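Local coordinates for glutaredoxin related protein (Sulfolobus solfataricus, PDB 4MNN) that probably acts as a protein disulfide oxidoreductase, exchanging dithiols and disulfides through a CxxC pair set at a helix start in a thioredoxin fold, at residues V58-Y63 with F120-S125; G101-F106 with E129-E134; P109-C114 with L151-I156; A68-P73 with K113-A118. All blocks are in the same frame, centred on the assembly; numbering follows the deposited sequence.

Overall arrangement
Interactions 1 and 2 gather around the single mixed sheet, their centres about 7 Å apart, because strand 57-63 lies next to strand 131-137 in it. Interaction 2 pairs the two parallel strands of a beta-alpha-beta unit, and the connecting helix 114-127 supplies one side of interactions 1 and 4. Interaction 3 lies about 17 Å from interaction 2, centre to centre, and about 9 Å from interaction 4, with which it shares K113 and C114. Along the chain, 58-63 and 68-73 belong to the first thioredoxin-like half, the other six segments to the second. Interactions 1 and 4 thus join the two halves, while interactions 2 and 3 build the half holding the C111-C114 disulfide.

Interaction 1 of 4, residues V58-Y63 with F120-S125; sequences VYYTYY and FLYQVS
The ring of Y60 overlaps the ring of Y122 in an offset stack, their centroids 4.3 Å apart and their planes inclined at 29°. The inclination brings one edge of Y122 down onto its partner: CE2 of Y122 stands over the centre of the Y60 ring, and CD2 of Y122 comes within 3.4 Å of Y60 CE2. Placing CG of Y60 between its own backbone N and carbonyl carbon (chi1 62°) sends the ring out from the strand to meet the helix. The Y60 hydroxyl, which still lies over the Y122 ring near its rim, is hydrogen-bonded to S77 of helix 71-83, which ties down the far end of the Y60 ring.

Y122 does double duty. Its OH reaches past Y60 to the edge of the Y62 ring, near that ring's plane, and lies 3.4 Å from Y62 CD1. Toward the other end of the contact S125 sits close against the strand backbone, its CB 3.3 Å from Y59 O. The OG of S125 turns back on its own helix and donates to Y122 O at 2.8 Å, a bond that satisfies the buried hydroxyl while it rests near the edge of the Y60 ring.

Segments 58-63 and 120-125 run roughly antiparallel, their axes at 146°, and L133 of the adjacent strand touches both Y60 and S125. A helix of one thioredoxin-like half laid on a strand of the other, above one continuous sheet, is the architecture expected of a protein disulfide oxidoreductase built from two thioredoxin-fold units.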
loop_
_atom_site.group_PDB
_atom_site.type_symbol
_atom_site.label_atom_id
_atom_site.label_comp_id
_atom_site.label_asym_id
_atom_site.label_seq_id
_atom_site.Cartn_x
_atom_site.Cartn_y
_atom_site.Cartn_z
ATOM N N VAL A 58 -11.781 -0.674 -1.630
ATOM C CA VAL A 58 -10.380 -0.307 -1.910
ATOM C C VAL A 58 -9.663 -0.158 -0.561
ATOM O O VAL A 58 -10.029 0.687 0.262
ATOM C CB VAL A 58 -10.277 1.045 -2.681
ATOM C CG1 VAL A 58 -8.793 1.436 -2.886
ATOM C CG2 VAL A 58 -10.994 0.937 -4.050
ATOM N N TYR A 59 -8.671 -1.010 -0.314
ATOM C CA TYR A 59 -7.912 -0.957 0.917
ATOM C C TYR A 59 -6.897 0.152 0.886
ATOM O O TYR A 59 -6.696 0.845 1.885
ATOM C CB TYR A 59 -7.243 -2.301 1.178
ATOM C CG TYR A 59 -8.259 -3.325 1.629
ATOM C CD1 TYR A 59 -9.100 -3.947 0.709
ATOM C CD2 TYR A 59 -8.421 -3.616 2.989
ATOM C CE1 TYR A 59 -10.107 -4.849 1.130
ATOM C CE2 TYR A 59 -9.415 -4.511 3.420
ATOM C CZ TYR A 59 -10.248 -5.117 2.478
ATOM O OH TYR A 59 -11.231 -6.016 2.885
ATOM N N TYR A 60 -6.255 0.331 -0.261
ATOM C CA TYR A 60 -5.322 1.442 -0.406
ATOM C C TYR A 60 -4.855 1.540 -1.838
ATOM O O TYR A 60 -5.106 0.643 -2.651
ATOM C CB TYR A 60 -4.114 1.246 0.533
ATOM C CG TYR A 60 -3.294 0.005 0.250
ATOM C CD1 TYR A 60 -2.351 -0.012 -0.776
ATOM C CD2 TYR A 60 -3.475 -1.165 0.999
ATOM C CE1 TYR A 60 -1.601 -1.162 -1.047
ATOM C CE2 TYR A 60 -2.734 -2.338 0.724
ATOM C CZ TYR A 60 -1.807 -2.327 -0.289
ATOM O OH TYR A 60 -1.054 -3.460 -0.612
ATOM N N THR A 61 -4.175 2.640 -2.140
ATOM C CA THR A 61 -3.574 2.849 -3.452
ATOM C C THR A 61 -2.126 3.195 -3.128
ATOM O O THR A 61 -1.864 4.001 -2.218
ATOM C CB THR A 61 -4.117 4.078 -4.199
ATOM O OG1 THR A 61 -5.502 3.908 -4.458
ATOM C CG2 THR A 61 -3.389 4.239 -5.557
ATOM N N TYR A 62 -1.214 2.576 -3.864
ATOM C CA TYR A 62 0.203 2.819 -3.733
ATOM C C TYR A 62 0.581 3.522 -5.042
ATOM O O TYR A 62 0.436 2.924 -6.143
ATOM C CB TYR A 62 0.939 1.480 -3.654
ATOM C CG TYR A 62 2.403 1.620 -3.348
ATOM C CD1 TYR A 62 2.916 1.304 -2.081
ATOM C CD2 TYR A 62 3.306 2.053 -4.341
ATOM C CE1 TYR A 62 4.291 1.414 -1.812
ATOM C CE2 TYR A 62 4.678 2.166 -4.084
ATOM C CZ TYR A 62 5.165 1.853 -2.827
ATOM O OH TYR A 62 6.521 2.010 -2.581
ATOM N N TYR A 63 1.025 4.768 -4.925
ATOM C CA TYR A 63 1.451 5.560 -6.063
ATOM C C TYR A 63 2.956 5.381 -6.271
ATOM O O TYR A 63 3.773 5.979 -5.572
ATOM C CB TYR A 63 1.082 7.023 -5.823
ATOM C CG TYR A 63 -0.431 7.213 -5.759
ATOM C CD1 TYR A 63 -1.100 7.316 -4.526
ATOM C CD2 TYR A 63 -1.183 7.345 -6.942
ATOM C CE1 TYR A 63 -2.459 7.552 -4.472
ATOM C CE2 TYR A 63 -2.557 7.592 -6.903
ATOM C CZ TYR A 63 -3.186 7.694 -5.669
ATOM O OH TYR A 63 -4.549 7.926 -5.621
ATOM N N PHE A 120 2.372 -1.331 9.040
ATOM C CA PHE A 120 1.514 -0.893 10.128
ATOM C C PHE A 120 0.256 -0.241 9.521
ATOM O O PHE A 120 -0.872 -0.621 9.849
ATOM C CB PHE A 120 2.288 0.106 11.005
ATOM C CG PHE A 120 1.474 0.692 12.127
ATOM C CD1 PHE A 120 1.254 -0.030 13.296
ATOM C CD2 PHE A 120 0.951 1.978 12.022
ATOM C CE1 PHE A 120 0.518 0.524 14.366
ATOM C CE2 PHE A 120 0.217 2.547 13.067
ATOM C CZ PHE A 120 0.002 1.816 14.247
ATOM N N LEU A 121 0.443 0.680 8.578
ATOM C CA LEU A 121 -0.723 1.342 7.983
ATOM C C LEU A 121 -1.567 0.422 7.110
ATOM O O LEU A 121 -2.784 0.591 7.057
ATOM C CB LEU A 121 -0.288 2.596 7.204
ATOM C CG LEU A 121 0.250 3.691 8.125
ATOM C CD1 LEU A 121 0.770 4.886 7.265
ATOM C CD2 LEU A 121 -0.880 4.186 9.095
ATOM N N TYR A 122 -0.950 -0.569 6.459
ATOM C CA TYR A 122 -1.733 -1.514 5.634
ATOM C C TYR A 122 -2.710 -2.215 6.562
ATOM O O TYR A 122 -3.859 -2.480 6.191
ATOM C CB TYR A 122 -0.849 -2.569 4.983
ATOM C CG TYR A 122 -0.010 -2.059 3.839
ATOM C CD1 TYR A 122 1.266 -2.593 3.595
ATOM C CD2 TYR A 122 -0.504 -1.063 2.974
ATOM C CE1 TYR A 122 2.043 -2.155 2.504
ATOM C CE2 TYR A 122 0.264 -0.604 1.872
ATOM C CZ TYR A 122 1.532 -1.169 1.649
ATOM O OH TYR A 122 2.277 -0.797 0.558
ATOM N N GLN A 123 -2.261 -2.514 7.777
ATOM C CA GLN A 123 -3.149 -3.190 8.721
ATOM C C GLN A 123 -4.227 -2.245 9.228
ATOM O O GLN A 123 -5.354 -2.661 9.437
ATOM C CB GLN A 123 -2.339 -3.789 9.855
ATOM C CG GLN A 123 -1.507 -4.966 9.330
ATOM C CD GLN A 123 -0.618 -5.541 10.376
ATOM O OE1 GLN A 123 0.530 -5.131 10.528
ATOM N NE2 GLN A 123 -1.144 -6.499 11.130
ATOM N N VAL A 124 -3.881 -0.978 9.428
ATOM C CA VAL A 124 -4.882 -0.006 9.836
ATOM C C VAL A 124 -5.981 0.108 8.739
ATOM O O VAL A 124 -7.187 0.190 9.045
ATOM C CB VAL A 124 -4.226 1.373 10.078
ATOM C CG1 VAL A 124 -5.287 2.418 10.337
ATOM C CG2 VAL A 124 -3.238 1.292 11.242
ATOM N N SER A 125 -5.593 0.085 7.462
ATOM C CA SER A 125 -6.593 0.199 6.377
ATOM C C SER A 125 -7.543 -1.003 6.358
ATOM O O SER A 125 -8.685 -0.904 5.897
ATOM C CB SER A 125 -5.895 0.345 5.000
ATOM O OG SER A 125 -5.407 -0.887 4.466
#

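Interaction 2 of 4, residues G101-F106 with E129-E134; sequences GSVKLF and ENVKLE
K104 and E134 stand side by side on the sheet, pointing the same way. Starting at K104, CB lies 4.0 Å from E134 O; CG and CD carry the extended chain outward beside the glutamate, and CE passes 3.4 Å from E134 OE1. The terminal NZ is 4.1 Å from E134 OE1, too far for a salt bridge, and pairs instead with D160 in a salt bridge while also bonding the hydroxyl of Y148. E134 is engaged as well: its OE2 is hydrogen-bonded to Y63, and its OE1 accepts from a water, which also donates to K132 O and accepts from S102 OG.

Beneath these side chains runs a parallel ladder in register from G101 with V131 to K104 with E134, held by alternating bonds such as K132 N to G101 O at 2.9 Å and L105 N to E134 O at 3.0 Å. The two strands belong to a beta-alpha-beta crossover, joined through helix 114-127.

On the opposite face of the sheet V103 spreads its methyls between two neighbours. CG2 meets V131 CG1 at 3.6 Å, and CG1, anti to the backbone N (chi1 178°), faces L133 CD1 at 4.0 Å.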
loop_
_atom_site.group_PDB
_atom_site.type_symbol
_atom_site.label_atom_id
_atom_site.label_comp_id
_atom_site.label_asym_id
_atom_site.label_seq_id
_atom_site.Cartn_x
_atom_site.Cartn_y
_atom_site.Cartn_z
ATOM N N GLY A 101 -10.629 9.695 7.936
ATOM C CA GLY A 101 -10.094 10.513 6.871
ATOM C C GLY A 101 -8.855 10.076 6.128
ATOM O O GLY A 101 -8.399 8.942 6.189
ATOM N N SER A 102 -8.289 11.034 5.430
ATOM C CA SER A 102 -7.116 10.771 4.613
ATOM C C SER A 102 -5.873 10.503 5.443
ATOM O O SER A 102 -5.613 11.184 6.434
ATOM C CB SER A 102 -6.861 11.977 3.711
ATOM O OG SER A 102 -5.627 11.855 3.018
ATOM N N VAL A 103 -5.128 9.491 5.024
ATOM C CA VAL A 103 -3.854 9.156 5.642
ATOM C C VAL A 103 -2.930 8.933 4.445
ATOM O O VAL A 103 -3.171 8.034 3.632
ATOM C CB VAL A 103 -3.915 7.843 6.490
ATOM C CG1 VAL A 103 -2.503 7.529 7.086
ATOM C CG2 VAL A 103 -4.935 8.001 7.612
ATOM N N LYS A 104 -1.904 9.772 4.297
ATOM C CA LYS A 104 -0.943 9.617 3.214
ATOM C C LYS A 104 0.425 9.346 3.775
ATOM O O LYS A 104 0.922 10.094 4.624
ATOM C CB LYS A 104 -0.861 10.870 2.347
ATOM C CG LYS A 104 -2.189 11.144 1.661
ATOM C CD LYS A 104 -2.184 12.446 0.874
ATOM C CE LYS A 104 -3.557 12.558 0.169
ATOM N NZ LYS A 104 -3.571 13.614 -0.836
ATOM N N LEU A 105 1.038 8.290 3.271
ATOM C CA LEU A 105 2.378 7.912 3.702
ATOM C C LEU A 105 3.336 8.124 2.536
ATOM O O LEU A 105 3.089 7.615 1.452
ATOM C CB LEU A 105 2.413 6.424 4.098
ATOM C CG LEU A 105 3.843 5.898 4.335
ATOM C CD1 LEU A 105 4.447 6.596 5.549
ATOM C CD2 LEU A 105 3.848 4.358 4.569
ATOM N N PHE A 106 4.390 8.902 2.749
ATOM C CA PHE A 106 5.416 9.098 1.744
ATOM C C PHE A 106 6.599 8.215 2.085
ATOM O O PHE A 106 7.044 8.183 3.230
ATOM C CB PHE A 106 5.843 10.567 1.701
ATOM C CG PHE A 106 4.741 11.469 1.162
ATOM C CD1 PHE A 106 4.697 11.794 -0.185
ATOM C CD2 PHE A 106 3.689 11.862 1.982
ATOM C CE1 PHE A 106 3.622 12.489 -0.714
ATOM C CE2 PHE A 106 2.594 12.561 1.468
ATOM C CZ PHE A 106 2.571 12.871 0.112
ATOM N N GLU A 129 -12.429 1.107 7.809
ATOM C CA GLU A 129 -12.920 1.547 6.509
ATOM C C GLU A 129 -13.113 3.044 6.419
ATOM O O GLU A 129 -13.366 3.572 5.328
ATOM C CB GLU A 129 -14.264 0.883 6.204
ATOM C CG GLU A 129 -14.231 -0.606 6.246
ATOM C CD GLU A 129 -15.611 -1.192 6.058
ATOM O OE1 GLU A 129 -16.220 -0.912 4.990
ATOM O OE2 GLU A 129 -16.074 -1.915 6.975
ATOM N N ASN A 130 -13.020 3.736 7.558
ATOM C CA ASN A 130 -13.223 5.185 7.578
ATOM C C ASN A 130 -11.925 5.926 7.267
ATOM O O ASN A 130 -11.902 7.162 7.228
ATOM C CB ASN A 130 -13.735 5.613 8.958
ATOM C CG ASN A 130 -15.068 4.973 9.312
ATOM O OD1 ASN A 130 -15.242 4.433 10.414
ATOM N ND2 ASN A 130 -16.009 5.034 8.393
ATOM N N VAL A 131 -10.841 5.174 7.099
ATOM C CA VAL A 131 -9.538 5.760 6.763
ATOM C C VAL A 131 -9.339 5.553 5.255
ATOM O O VAL A 131 -9.717 4.520 4.732
ATOM C CB VAL A 131 -8.374 5.043 7.538
ATOM C CG1 VAL A 131 -7.056 5.177 6.772
ATOM C CG2 VAL A 131 -8.190 5.678 8.932
ATOM N N LYS A 132 -8.783 6.542 4.561
ATOM C CA LYS A 132 -8.506 6.384 3.132
ATOM C C LYS A 132 -6.987 6.472 3.032
ATOM O O LYS A 132 -6.423 7.563 3.089
ATOM C CB LYS A 132 -9.146 7.490 2.294
ATOM C CG LYS A 132 -8.844 7.268 0.801
ATOM C CD LYS A 132 -9.344 8.386 -0.066
ATOM C CE LYS A 132 -9.202 7.995 -1.516
ATOM N NZ LYS A 132 -9.708 9.021 -2.456
ATOM N N LEU A 133 -6.347 5.300 2.938
ATOM C CA LEU A 133 -4.887 5.188 2.878
ATOM C C LEU A 133 -4.314 5.283 1.472
ATOM O O LEU A 133 -4.740 4.577 0.563
ATOM C CB LEU A 133 -4.435 3.837 3.501
ATOM C CG LEU A 133 -2.912 3.577 3.459
ATOM C CD1 LEU A 133 -2.220 4.636 4.324
ATOM C CD2 LEU A 133 -2.598 2.153 3.952
ATOM N N GLU A 134 -3.337 6.156 1.297
ATOM C CA GLU A 134 -2.640 6.288 0.013
ATOM C C GLU A 134 -1.167 6.304 0.342
ATOM O O GLU A 134 -0.762 6.973 1.311
ATOM C CB GLU A 134 -3.045 7.592 -0.689
ATOM C CG GLU A 134 -4.520 7.508 -1.175
ATOM C CD GLU A 134 -5.040 8.791 -1.796
ATOM O OE1 GLU A 134 -5.111 9.819 -1.097
ATOM O OE2 GLU A 134 -5.382 8.752 -2.986
HETATM O O HOH W 1 -5.964 9.682 1.400
#

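Interaction 3 of 4, residues P109-C114 with L151-I156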
loop_
_atom_site.group_PDB
_atom_site.type_symbol
_atom_site.label_atom_id
_atom_site.label_comp_id
_atom_site.label_asym_id
_atom_site.label_seq_id
_atom_site.Cartn_x
_atom_site.Cartn_y
_atom_site.Cartn_z
ATOM N N PRO A 109 12.513 4.080 -1.901
ATOM C CA PRO A 109 13.147 2.758 -1.823
ATOM C C PRO A 109 14.299 2.746 -0.815
ATOM O O PRO A 109 14.411 1.829 -0.001
ATOM C CB PRO A 109 13.636 2.526 -3.253
ATOM C CG PRO A 109 12.564 3.161 -4.065
ATOM C CD PRO A 109 12.325 4.486 -3.306
ATOM N N ASP A 110 15.149 3.776 -0.858
ATOM C CA ASP A 110 16.285 3.856 0.067
ATOM C C ASP A 110 15.758 4.378 1.385
ATOM O O ASP A 110 16.011 5.531 1.759
ATOM C CB ASP A 110 17.349 4.817 -0.475
ATOM C CG ASP A 110 18.632 4.811 0.357
ATOM O OD1 ASP A 110 19.448 5.736 0.165
ATOM O OD2 ASP A 110 18.838 3.889 1.195
ATOM N N CYS A 111 15.015 3.535 2.101
ATOM C CA CYS A 111 14.447 3.981 3.358
ATOM C C CYS A 111 14.250 2.817 4.311
ATOM O O CYS A 111 13.427 1.940 4.069
ATOM C CB CYS A 111 13.109 4.691 3.083
ATOM S SG CYS A 111 12.209 5.226 4.566
ATOM N N THR A 112 14.998 2.835 5.405
ATOM C CA THR A 112 14.925 1.761 6.375
ATOM C C THR A 112 13.628 1.673 7.134
ATOM O O THR A 112 13.086 0.587 7.275
ATOM C CB THR A 112 16.092 1.851 7.391
ATOM O OG1 THR A 112 17.327 1.660 6.696
ATOM C CG2 THR A 112 15.954 0.781 8.466
ATOM N N LYS A 113 13.106 2.799 7.619
ATOM C CA LYS A 113 11.883 2.712 8.383
ATOM C C LYS A 113 10.608 2.724 7.573
ATOM O O LYS A 113 9.551 2.525 8.131
ATOM C CB LYS A 113 11.800 3.827 9.448
ATOM C CG LYS A 113 12.758 3.677 10.611
ATOM C CD LYS A 113 12.545 4.744 11.666
ATOM C CE LYS A 113 12.787 6.145 11.109
ATOM N NZ LYS A 113 14.159 6.359 10.540
ATOM N N CYS A 114 10.683 2.912 6.267
ATOM C CA CYS A 114 9.441 2.985 5.503
ATOM C C CYS A 114 8.637 1.691 5.454
ATOM O O CYS A 114 7.438 1.722 5.623
ATOM C CB CYS A 114 9.705 3.476 4.077
ATOM S SG CYS A 114 10.224 5.239 3.951
ATOM N N LEU A 151 10.601 15.994 3.220
ATOM C CA LEU A 151 12.038 15.912 2.960
ATOM C C LEU A 151 12.378 14.448 3.337
ATOM O O LEU A 151 12.425 13.546 2.468
ATOM C CB LEU A 151 12.841 16.936 3.805
ATOM C CG LEU A 151 12.726 18.395 3.344
ATOM C CD1 LEU A 151 13.477 19.304 4.311
ATOM C CD2 LEU A 151 13.310 18.523 1.926
ATOM N N SER A 152 12.537 14.172 4.619
ATOM C CA SER A 152 12.851 12.795 5.004
ATOM C C SER A 152 11.587 11.900 5.002
ATOM O O SER A 152 10.422 12.374 5.125
ATOM C CB SER A 152 13.517 12.763 6.382
ATOM O OG SER A 152 12.601 13.074 7.432
ATOM N N VAL A 153 11.829 10.604 4.857
ATOM C CA VAL A 153 10.739 9.614 4.884
ATOM C C VAL A 153 11.154 8.544 5.908
ATOM O O VAL A 153 12.335 8.457 6.262
ATOM C CB VAL A 153 10.524 8.992 3.484
ATOM C CG1 VAL A 153 9.920 10.032 2.524
ATOM C CG2 VAL A 153 11.913 8.502 2.873
ATOM N N PRO A 154 10.192 7.771 6.449
ATOM C CA PRO A 154 8.761 7.871 6.153
ATOM C C PRO A 154 8.165 9.140 6.749
ATOM O O PRO A 154 8.655 9.660 7.764
ATOM C CB PRO A 154 8.171 6.629 6.833
ATOM C CG PRO A 154 9.091 6.443 8.027
ATOM C CD PRO A 154 10.450 6.653 7.386
ATOM N N LYS A 155 7.094 9.638 6.126
ATOM C CA LYS A 155 6.413 10.823 6.646
ATOM C C LYS A 155 4.908 10.597 6.416
ATOM O O LYS A 155 4.507 10.285 5.305
ATOM C CB LYS A 155 6.873 12.089 5.899
ATOM C CG LYS A 155 6.213 13.379 6.472
ATOM C CD LYS A 155 6.528 13.566 7.981
ATOM C CE LYS A 155 5.790 14.788 8.570
ATOM N NZ LYS A 155 5.948 14.912 10.087
ATOM N N ILE A 156 4.093 10.726 7.468
ATOM C CA ILE A 156 2.655 10.505 7.316
ATOM C C ILE A 156 1.969 11.858 7.406
ATOM O O ILE A 156 2.313 12.689 8.266
ATOM C CB ILE A 156 2.070 9.620 8.455
ATOM C CG1 ILE A 156 2.835 8.286 8.556
ATOM C CG2 ILE A 156 0.607 9.356 8.183
ATOM C CD1 ILE A 156 2.481 7.457 9.862
#
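The flat peptide group between V153 and P154, which is cis, carries both sulfurs of the C111-C114 disulfide over one face. C111 SG stands above the carbonyl half, 3.7 Å from V153 O, and C114 SG stands above the nitrogen half, 3.6 Å from P154 N. K113 CB, close to the level of the peptide plane, approaches P154 CD at 3.7 Å. That same CD is 3.6 Å from C111 SG, which makes the delta carbon of the proline the point where C111, K113 and C114 converge.

The isopropyl group of V153 also touches the sulfurs, from the same side of the peptide plane, with CG2 3.7 Å from C111 SG and CB 3.8 Å from C114 SG. The cysteine side chains come to this shared position by different routes: SG of C111 is anti to its backbone N (chi1 176°), whereas SG of C114 is anti to its carbonyl carbon (chi1 -69°), and the two meet in a bond of 2.1 Å. Contact here is van der Waals throughout, the sulfurs touching carbon, nitrogen and a carbonyl oxygen. A CxxC disulfide at the start of a helix, packed against a cis-proline loop, is the signature of the redox site in the thioredoxin superfamily.

Interaction 4 of 4, residues A68-P73 with K113-A118; sequences ANELWP and KCPITA
E70 and P115 mark the closest approach of the two backbones, their CA atoms 5.6 Å apart. Segment 68-73 makes a short 3-10 turn at N69 and E70 and then runs on into helix 71-83, while segment 113-118 opens helix 114-127, where A118 N bonds back to C114 O.

P115 carries most of the contact, meeting N69, E70 and P73. Its CB meets the backbone oxygen of N69 at 3.5 Å and P73 CG at 3.6 Å, and the two proline rings lie side by side, pointing the same way. The N69 side chain comes across the ring of P115 at about a right angle, near CG and CD.

A proline directly after the second cysteine of a CxxC pair sits in the first turn of the helix that carries the redox CxxC in thioredoxin-fold proteins, where its nitrogen has no hydrogen to give. E70 OE2, 3.5 Å from P115 N, therefore makes a packing contact there. A bend at chi2 (-63°) brings CD, and the carboxylate with it, toward the helix, where OE2 lies 3.3 Å from C114 CB and OE1 lies 3.7 Å from A118 CB. V107 of strand 101-107 touches both E70 and C114. At the start of the helix K113 O receives two donors from T117, one turn on: its backbone N and its OG1.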
loop_
_atom_site.group_PDB
_atom_site.type_symbol
_atom_site.label_atom_id
_atom_site.label_comp_id
_atom_site.label_asym_id
_atom_site.label_seq_id
_atom_site.Cartn_x
_atom_site.Cartn_y
_atom_site.Cartn_z
ATOM N N ALA A 68 11.795 -3.321 -4.453
ATOM C CA ALA A 68 12.873 -3.145 -3.463
ATOM C C ALA A 68 12.349 -3.494 -2.070
ATOM O O ALA A 68 11.627 -4.489 -1.927
ATOM C CB ALA A 68 13.443 -1.715 -3.494
ATOM N N ASN A 69 12.660 -2.709 -1.040
ATOM C CA ASN A 69 12.186 -3.108 0.293
ATOM C C ASN A 69 10.680 -2.927 0.582
ATOM O O ASN A 69 10.190 -3.285 1.672
ATOM C CB ASN A 69 13.089 -2.495 1.407
ATOM C CG ASN A 69 12.828 -1.016 1.681
ATOM O OD1 ASN A 69 13.473 -0.410 2.558
ATOM N ND2 ASN A 69 11.913 -0.428 0.944
ATOM N N GLU A 70 9.939 -2.407 -0.397
ATOM C CA GLU A 70 8.485 -2.245 -0.234
ATOM C C GLU A 70 7.738 -3.477 -0.758
ATOM O O GLU A 70 6.534 -3.658 -0.526
ATOM C CB GLU A 70 7.994 -0.986 -0.976
ATOM C CG GLU A 70 8.481 0.319 -0.329
ATOM C CD GLU A 70 7.941 0.532 1.104
ATOM O OE1 GLU A 70 6.874 -0.012 1.455
ATOM O OE2 GLU A 70 8.574 1.288 1.895
ATOM N N LEU A 71 8.440 -4.362 -1.455
ATOM C CA LEU A 71 7.739 -5.530 -1.978
ATOM C C LEU A 71 7.275 -6.499 -0.877
ATOM O O LEU A 71 6.169 -7.036 -0.946
ATOM C CB LEU A 71 8.628 -6.299 -2.981
ATOM C CG LEU A 71 7.951 -7.559 -3.562
ATOM C CD1 LEU A 71 6.733 -7.158 -4.400
ATOM C CD2 LEU A 71 8.945 -8.323 -4.446
ATOM N N TRP A 72 8.122 -6.738 0.118
ATOM C CA TRP A 72 7.777 -7.680 1.163
ATOM C C TRP A 72 6.512 -7.250 1.909
ATOM O O TRP A 72 5.587 -8.067 2.094
ATOM C CB TRP A 72 8.986 -7.855 2.089
ATOM C CG TRP A 72 8.733 -8.692 3.307
ATOM C CD1 TRP A 72 8.138 -9.929 3.359
ATOM C CD2 TRP A 72 9.069 -8.348 4.652
ATOM N NE1 TRP A 72 8.082 -10.371 4.667
ATOM C CE2 TRP A 72 8.648 -9.420 5.480
ATOM C CE3 TRP A 72 9.692 -7.235 5.245
ATOM C CZ2 TRP A 72 8.819 -9.410 6.868
ATOM C CZ3 TRP A 72 9.862 -7.229 6.633
ATOM C CH2 TRP A 72 9.428 -8.315 7.422
ATOM N N PRO A 73 6.453 -5.981 2.367
ATOM C CA PRO A 73 5.262 -5.499 3.079
ATOM C C PRO A 73 4.038 -5.569 2.160
ATOM O O PRO A 73 2.950 -5.894 2.592
ATOM C CB PRO A 73 5.594 -4.053 3.418
ATOM C CG PRO A 73 7.056 -4.015 3.440
ATOM C CD PRO A 73 7.545 -4.993 2.418
ATOM N N LYS A 113 13.106 2.799 7.619
ATOM C CA LYS A 113 11.883 2.712 8.383
ATOM C C LYS A 113 10.608 2.724 7.573
ATOM O O LYS A 113 9.551 2.525 8.131
ATOM C CB LYS A 113 11.800 3.827 9.448
ATOM C CG LYS A 113 12.758 3.677 10.611
ATOM C CD LYS A 113 12.545 4.744 11.666
ATOM C CE LYS A 113 12.787 6.145 11.109
ATOM N NZ LYS A 113 14.159 6.359 10.540
ATOM N N CYS A 114 10.683 2.912 6.267
ATOM C CA CYS A 114 9.441 2.985 5.503
ATOM C C CYS A 114 8.637 1.691 5.454
ATOM O O CYS A 114 7.438 1.722 5.623
ATOM C CB CYS A 114 9.705 3.476 4.077
ATOM S SG CYS A 114 10.224 5.239 3.951
ATOM N N PRO A 115 9.295 0.545 5.218
ATOM C CA PRO A 115 8.509 -0.692 5.171
ATOM C C PRO A 115 7.804 -1.009 6.473
ATOM O O PRO A 115 6.740 -1.602 6.460
ATOM C CB PRO A 115 9.529 -1.754 4.728
ATOM C CG PRO A 115 10.874 -1.150 5.089
ATOM C CD PRO A 115 10.682 0.325 4.769
ATOM N N ILE A 116 8.403 -0.614 7.593
ATOM C CA ILE A 116 7.811 -0.847 8.901
ATOM C C ILE A 116 6.520 -0.010 8.994
ATOM O O ILE A 116 5.478 -0.489 9.450
ATOM C CB ILE A 116 8.805 -0.435 10.021
ATOM C CG1 ILE A 116 10.204 -0.994 9.695
ATOM C CG2 ILE A 116 8.306 -0.918 11.363
ATOM C CD1 ILE A 116 11.307 -0.619 10.680
ATOM N N THR A 117 6.581 1.237 8.531
ATOM C CA THR A 117 5.398 2.107 8.584
ATOM C C THR A 117 4.311 1.673 7.620
ATOM O O THR A 117 3.138 1.712 7.963
ATOM C CB THR A 117 5.795 3.555 8.332
ATOM O OG1 THR A 117 6.831 3.890 9.267
ATOM C CG2 THR A 117 4.588 4.511 8.605
ATOM N N ALA A 118 4.691 1.289 6.404
ATOM C CA ALA A 118 3.695 0.802 5.457
ATOM C C ALA A 118 2.972 -0.422 6.020
ATOM O O ALA A 118 1.751 -0.534 5.929
ATOM C CB ALA A 118 4.339 0.438 4.161
#